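Local coordinates for periplasmic binding protein/LacI transcriptional regulator (Clostridium phytofermentans, PDB 3BRS) that probably binds a sugar outside the cell for uptake by a transporter, as a periplasmic-binding-protein-type receptor, at residues 127-139 with 190-202. Sequence-based numbering, arbitrary orientation.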
loop_
_atom_site.group_PDB
_atom_site.type_symbol
_atom_site.label_atom_id
_atom_site.label_comp_id
_atom_site.label_asym_id
_atom_site.label_seq_id
_atom_site.Cartn_x
_atom_site.Cartn_y
_atom_site.Cartn_z
ATOM N N LEU A 127 -5.465 -21.179 -9.623
ATOM C CA LEU A 127 -4.981 -22.173 -8.630
ATOM C C LEU A 127 -6.062 -23.052 -7.980
ATOM O O LEU A 127 -5.854 -24.238 -7.733
ATOM C CB LEU A 127 -4.135 -21.503 -7.544
ATOM C CG LEU A 127 -2.866 -20.823 -8.031
ATOM C CD1 LEU A 127 -2.307 -20.019 -6.897
ATOM C CD2 LEU A 127 -1.861 -21.845 -8.559
ATOM N N VAL A 128 -7.222 -22.481 -7.720
ATOM C CA VAL A 128 -8.344 -23.238 -7.138
ATOM C C VAL A 128 -9.372 -23.751 -8.224
ATOM O O VAL A 128 -10.547 -24.038 -7.905
ATOM C CB VAL A 128 -9.037 -22.444 -5.991
ATOM C CG1 VAL A 128 -8.011 -21.903 -5.048
ATOM C CG2 VAL A 128 -9.754 -21.336 -6.547
ATOM N N ARG A 129 -8.895 -23.895 -9.472
ATOM C CA ARG A 129 -9.660 -24.417 -10.616
ATOM C C ARG A 129 -10.360 -25.739 -10.322
ATOM O O ARG A 129 -11.505 -25.963 -10.732
ATOM C CB ARG A 129 -8.707 -24.723 -11.777
ATOM C CG ARG A 129 -8.820 -23.834 -12.935
ATOM C CD ARG A 129 -8.053 -24.428 -14.123
ATOM N NE ARG A 129 -6.927 -25.267 -13.698
ATOM C CZ ARG A 129 -6.080 -25.884 -14.531
ATOM N NH1 ARG A 129 -5.086 -26.633 -14.036
ATOM N NH2 ARG A 129 -6.209 -25.752 -15.862
ATOM N N LYS A 130 -9.631 -26.662 -9.712
ATOM C CA LYS A 130 -10.183 -27.990 -9.470
ATOM C C LYS A 130 -10.791 -27.964 -8.091
ATOM O O LYS A 130 -11.882 -28.475 -7.879
ATOM C CB LYS A 130 -9.121 -29.097 -9.552
ATOM C CG LYS A 130 -8.421 -29.286 -10.873
ATOM C CD LYS A 130 -7.732 -30.660 -10.871
ATOM C CE LYS A 130 -8.636 -31.818 -11.425
ATOM N NZ LYS A 130 -9.414 -32.678 -10.432
ATOM N N SER A 131 -10.059 -27.366 -7.154
ATOM C CA SER A 131 -10.499 -27.258 -5.773
ATOM C C SER A 131 -9.508 -26.467 -4.965
ATOM O O SER A 131 -8.437 -26.119 -5.441
ATOM C CB SER A 131 -10.634 -28.650 -5.121
ATOM O OG SER A 131 -9.496 -29.499 -5.327
ATOM N N GLY A 132 -9.873 -26.261 -3.709
ATOM C CA GLY A 132 -9.101 -25.484 -2.755
ATOM C C GLY A 132 -10.005 -24.335 -2.384
ATOM O O GLY A 132 -10.895 -23.976 -3.157
ATOM N N LYS A 133 -9.811 -23.794 -1.189
ATOM C CA LYS A 133 -10.453 -22.556 -0.775
ATOM C C LYS A 133 -9.300 -21.589 -0.486
ATOM O O LYS A 133 -8.159 -21.906 -0.786
ATOM C CB LYS A 133 -11.425 -22.701 0.416
ATOM C CG LYS A 133 -12.472 -23.801 0.215
ATOM C CD LYS A 133 -13.634 -23.376 -0.677
ATOM C CE LYS A 133 -15.023 -23.567 0.039
ATOM N NZ LYS A 133 -15.305 -22.580 1.155
ATOM N N ILE A 134 -9.613 -20.421 0.027
ATOM C CA ILE A 134 -8.695 -19.297 -0.091
ATOM C C ILE A 134 -8.689 -18.582 1.219
ATOM O O ILE A 134 -9.775 -18.268 1.762
ATOM C CB ILE A 134 -9.134 -18.252 -1.274
ATOM C CG1 ILE A 134 -8.971 -18.865 -2.674
ATOM C CG2 ILE A 134 -8.368 -16.912 -1.193
ATOM C CD1 ILE A 134 -9.955 -18.219 -3.674
ATOM N N GLY A 135 -7.502 -18.281 1.761
ATOM C CA GLY A 135 -7.529 -17.393 2.933
ATOM C C GLY A 135 -6.845 -16.103 2.583
ATOM O O GLY A 135 -5.831 -16.086 1.855
ATOM N N VAL A 136 -7.370 -15.007 3.121
ATOM C CA VAL A 136 -6.724 -13.707 2.898
ATOM C C VAL A 136 -6.200 -13.007 4.152
ATOM O O VAL A 136 -6.903 -12.838 5.173
ATOM C CB VAL A 136 -7.684 -12.718 2.242
ATOM C CG1 VAL A 136 -7.025 -11.417 1.774
ATOM C CG2 VAL A 136 -8.418 -13.377 1.084
ATOM N N ILE A 137 -4.962 -12.567 4.061
ATOM C CA ILE A 137 -4.400 -11.659 5.065
ATOM C C ILE A 137 -4.280 -10.267 4.422
ATOM O O ILE A 137 -3.425 -9.994 3.452
ATOM C CB ILE A 137 -3.017 -12.077 5.611
ATOM C CG1 ILE A 137 -2.988 -13.504 6.148
ATOM C CG2 ILE A 137 -2.604 -11.061 6.778
ATOM C CD1 ILE A 137 -4.191 -13.811 7.189
ATOM N N SER A 138 -5.132 -9.396 4.962
ATOM C CA SER A 138 -5.094 -7.973 4.671
ATOM C C SER A 138 -4.344 -7.226 5.760
ATOM O O SER A 138 -3.843 -7.811 6.746
ATOM C CB SER A 138 -6.473 -7.397 4.449
ATOM O OG SER A 138 -6.321 -6.159 3.761
ATOM N N PHE A 139 -4.223 -5.930 5.538
ATOM C CA PHE A 139 -3.498 -5.056 6.391
ATOM C C PHE A 139 -4.472 -4.071 7.114
ATOM O O PHE A 139 -5.163 -4.462 8.089
ATOM C CB PHE A 139 -2.333 -4.378 5.655
ATOM C CG PHE A 139 -2.647 -3.697 4.318
ATOM C CD1 PHE A 139 -2.935 -4.466 3.164
ATOM C CD2 PHE A 139 -2.434 -2.336 4.155
ATOM C CE1 PHE A 139 -3.173 -3.869 1.865
ATOM C CE2 PHE A 139 -2.622 -1.693 2.888
ATOM C CZ PHE A 139 -2.973 -2.475 1.694
ATOM N N ASP A 190 -9.271 -26.805 4.495
ATOM C CA ASP A 190 -9.470 -26.712 3.056
ATOM C C ASP A 190 -8.780 -25.564 2.327
ATOM O O ASP A 190 -8.801 -25.539 1.098
ATOM C CB ASP A 190 -10.956 -26.784 2.651
ATOM C CG ASP A 190 -11.829 -25.815 3.399
ATOM O OD1 ASP A 190 -11.366 -24.935 4.163
ATOM O OD2 ASP A 190 -13.040 -25.960 3.201
ATOM N N ILE A 191 -8.108 -24.645 3.018
ATOM C CA ILE A 191 -7.406 -23.546 2.309
ATOM C C ILE A 191 -6.120 -24.092 1.617
ATOM O O ILE A 191 -5.265 -24.673 2.237
ATOM C CB ILE A 191 -7.076 -22.401 3.287
ATOM C CG1 ILE A 191 -8.333 -21.550 3.644
ATOM C CG2 ILE A 191 -5.930 -21.576 2.792
ATOM C CD1 ILE A 191 -8.153 -20.693 4.903
ATOM N N SER A 192 -5.985 -23.897 0.325
ATOM C CA SER A 192 -4.865 -24.376 -0.435
ATOM C C SER A 192 -4.110 -23.175 -1.034
ATOM O O SER A 192 -3.095 -23.367 -1.720
ATOM C CB SER A 192 -5.413 -25.178 -1.607
ATOM O OG SER A 192 -6.222 -24.304 -2.408
ATOM N N VAL A 193 -4.646 -21.959 -0.838
ATOM C CA VAL A 193 -4.035 -20.709 -1.329
ATOM C C VAL A 193 -4.260 -19.658 -0.266
ATOM O O VAL A 193 -5.402 -19.379 0.105
ATOM C CB VAL A 193 -4.648 -20.145 -2.675
ATOM C CG1 VAL A 193 -3.760 -19.038 -3.205
ATOM C CG2 VAL A 193 -4.716 -21.163 -3.813
ATOM N N MET A 194 -3.163 -19.107 0.229
ATOM C CA MET A 194 -3.177 -17.885 0.990
ATOM C C MET A 194 -2.853 -16.605 0.179
ATOM O O MET A 194 -1.937 -16.563 -0.696
ATOM C CB MET A 194 -2.244 -18.026 2.217
ATOM C CG MET A 194 -2.797 -19.042 3.216
ATOM S SD MET A 194 -4.147 -18.392 4.364
ATOM C CE MET A 194 -3.686 -16.751 4.745
ATOM N N VAL A 195 -3.624 -15.542 0.444
ATOM C CA VAL A 195 -3.312 -14.234 -0.227
ATOM C C VAL A 195 -2.846 -13.192 0.772
ATOM O O VAL A 195 -3.543 -12.908 1.752
ATOM C CB VAL A 195 -4.548 -13.724 -0.984
ATOM C CG1 VAL A 195 -4.215 -12.512 -1.816
ATOM C CG2 VAL A 195 -5.087 -14.830 -1.866
ATOM N N GLY A 196 -1.677 -12.608 0.577
ATOM C CA GLY A 196 -1.238 -11.461 1.439
ATOM C C GLY A 196 -1.320 -10.209 0.593
ATOM O O GLY A 196 -0.725 -10.133 -0.496
ATOM N N LEU A 197 -2.014 -9.169 1.089
ATOM C CA LEU A 197 -2.315 -7.957 0.255
ATOM C C LEU A 197 -1.222 -6.815 0.347
ATOM O O LEU A 197 -1.239 -5.771 -0.328
ATOM C CB LEU A 197 -3.756 -7.445 0.575
ATOM C CG LEU A 197 -4.866 -8.365 -0.038
ATOM C CD1 LEU A 197 -6.247 -7.618 0.221
ATOM C CD2 LEU A 197 -4.503 -8.647 -1.532
ATOM N N ASN A 198 -0.288 -7.004 1.234
ATOM C CA ASN A 198 0.882 -6.132 1.261
ATOM C C ASN A 198 2.108 -6.858 1.792
ATOM O O ASN A 198 2.005 -8.002 2.150
ATOM C CB ASN A 198 0.568 -4.821 2.004
ATOM C CG ASN A 198 0.683 -4.946 3.507
ATOM O OD1 ASN A 198 0.420 -6.008 4.108
ATOM N ND2 ASN A 198 1.069 -3.848 4.129
ATOM N N GLN A 199 3.253 -6.224 1.933
ATOM C CA GLN A 199 4.423 -7.012 2.352
ATOM C C GLN A 199 4.337 -7.622 3.763
ATOM O O GLN A 199 4.626 -8.806 3.941
ATOM C CB GLN A 199 5.667 -6.175 2.188
ATOM C CG GLN A 199 6.973 -6.822 2.483
ATOM C CD GLN A 199 8.040 -5.755 2.719
ATOM O OE1 GLN A 199 7.905 -4.600 2.263
ATOM N NE2 GLN A 199 9.092 -6.119 3.432
ATOM N N TYR A 200 3.931 -6.816 4.773
ATOM C CA TYR A 200 3.667 -7.303 6.134
ATOM C C TYR A 200 2.857 -8.540 6.187
ATOM O O TYR A 200 3.162 -9.456 6.961
ATOM C CB TYR A 200 2.965 -6.208 6.996
ATOM C CG TYR A 200 3.795 -4.947 7.152
ATOM C CD1 TYR A 200 3.630 -3.872 6.284
ATOM C CD2 TYR A 200 4.736 -4.851 8.149
ATOM C CE1 TYR A 200 4.357 -2.639 6.428
ATOM C CE2 TYR A 200 5.501 -3.670 8.322
ATOM C CZ TYR A 200 5.282 -2.539 7.487
ATOM O OH TYR A 200 6.039 -1.383 7.662
ATOM N N SER A 201 1.760 -8.529 5.450
ATOM C CA SER A 201 0.765 -9.590 5.394
ATOM C C SER A 201 1.391 -10.770 4.789
ATOM O O SER A 201 1.248 -11.853 5.302
ATOM C CB SER A 201 -0.376 -9.192 4.416
ATOM O OG SER A 201 -1.373 -8.323 4.947
ATOM N N ALA A 202 2.024 -10.606 3.617
ATOM C CA ALA A 202 2.659 -11.759 2.923
ATOM C C ALA A 202 3.751 -12.357 3.666
ATOM O O ALA A 202 3.791 -13.543 3.771
ATOM C CB ALA A 202 3.165 -11.384 1.528
#
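The Asn198 amide lies stacked over one face of the Phe139 ring, the two planes 10° apart. Asn198 CG is 3.6 Å from Phe139 CG, and Asn198 CB makes a CH-pi contact with the same face. Leu197 CB sits at the ring edge, in plane, 3.8 Å from Phe139 CE1. Asn198 is also the N-cap of helix 199-211, its OD1 accepting from Ser201 N at 3.2 Å. Ser201 OG reaches strand 133-138, 3.0 Å from Ile137 O.

Behind this end, strands 133-138 and 191-196 run parallel in the mixed sheet of one lobe. Val195 bonds through both its N and its O: N to Gly135 O and O to Ile137 N, each 2.7 Å. Beside Gly135, the Met194 side chain folds at its second and third torsions (-81° and -37°), which brings CE to Ile137 CG1, 3.6 Å away. Thr181 and Leu184 of helix 174-187 also touch Ile137. At the far end Val128 CG1 packs on Val193 CG2, 3.6 Å away.

The parallel pair fits the Rossmann-like lobe of periplasmic binding proteins. The capping bond and the stack together probably fix the Asn198 amide and hold the start of helix 199-211 against Phe139, just past strand 133-138.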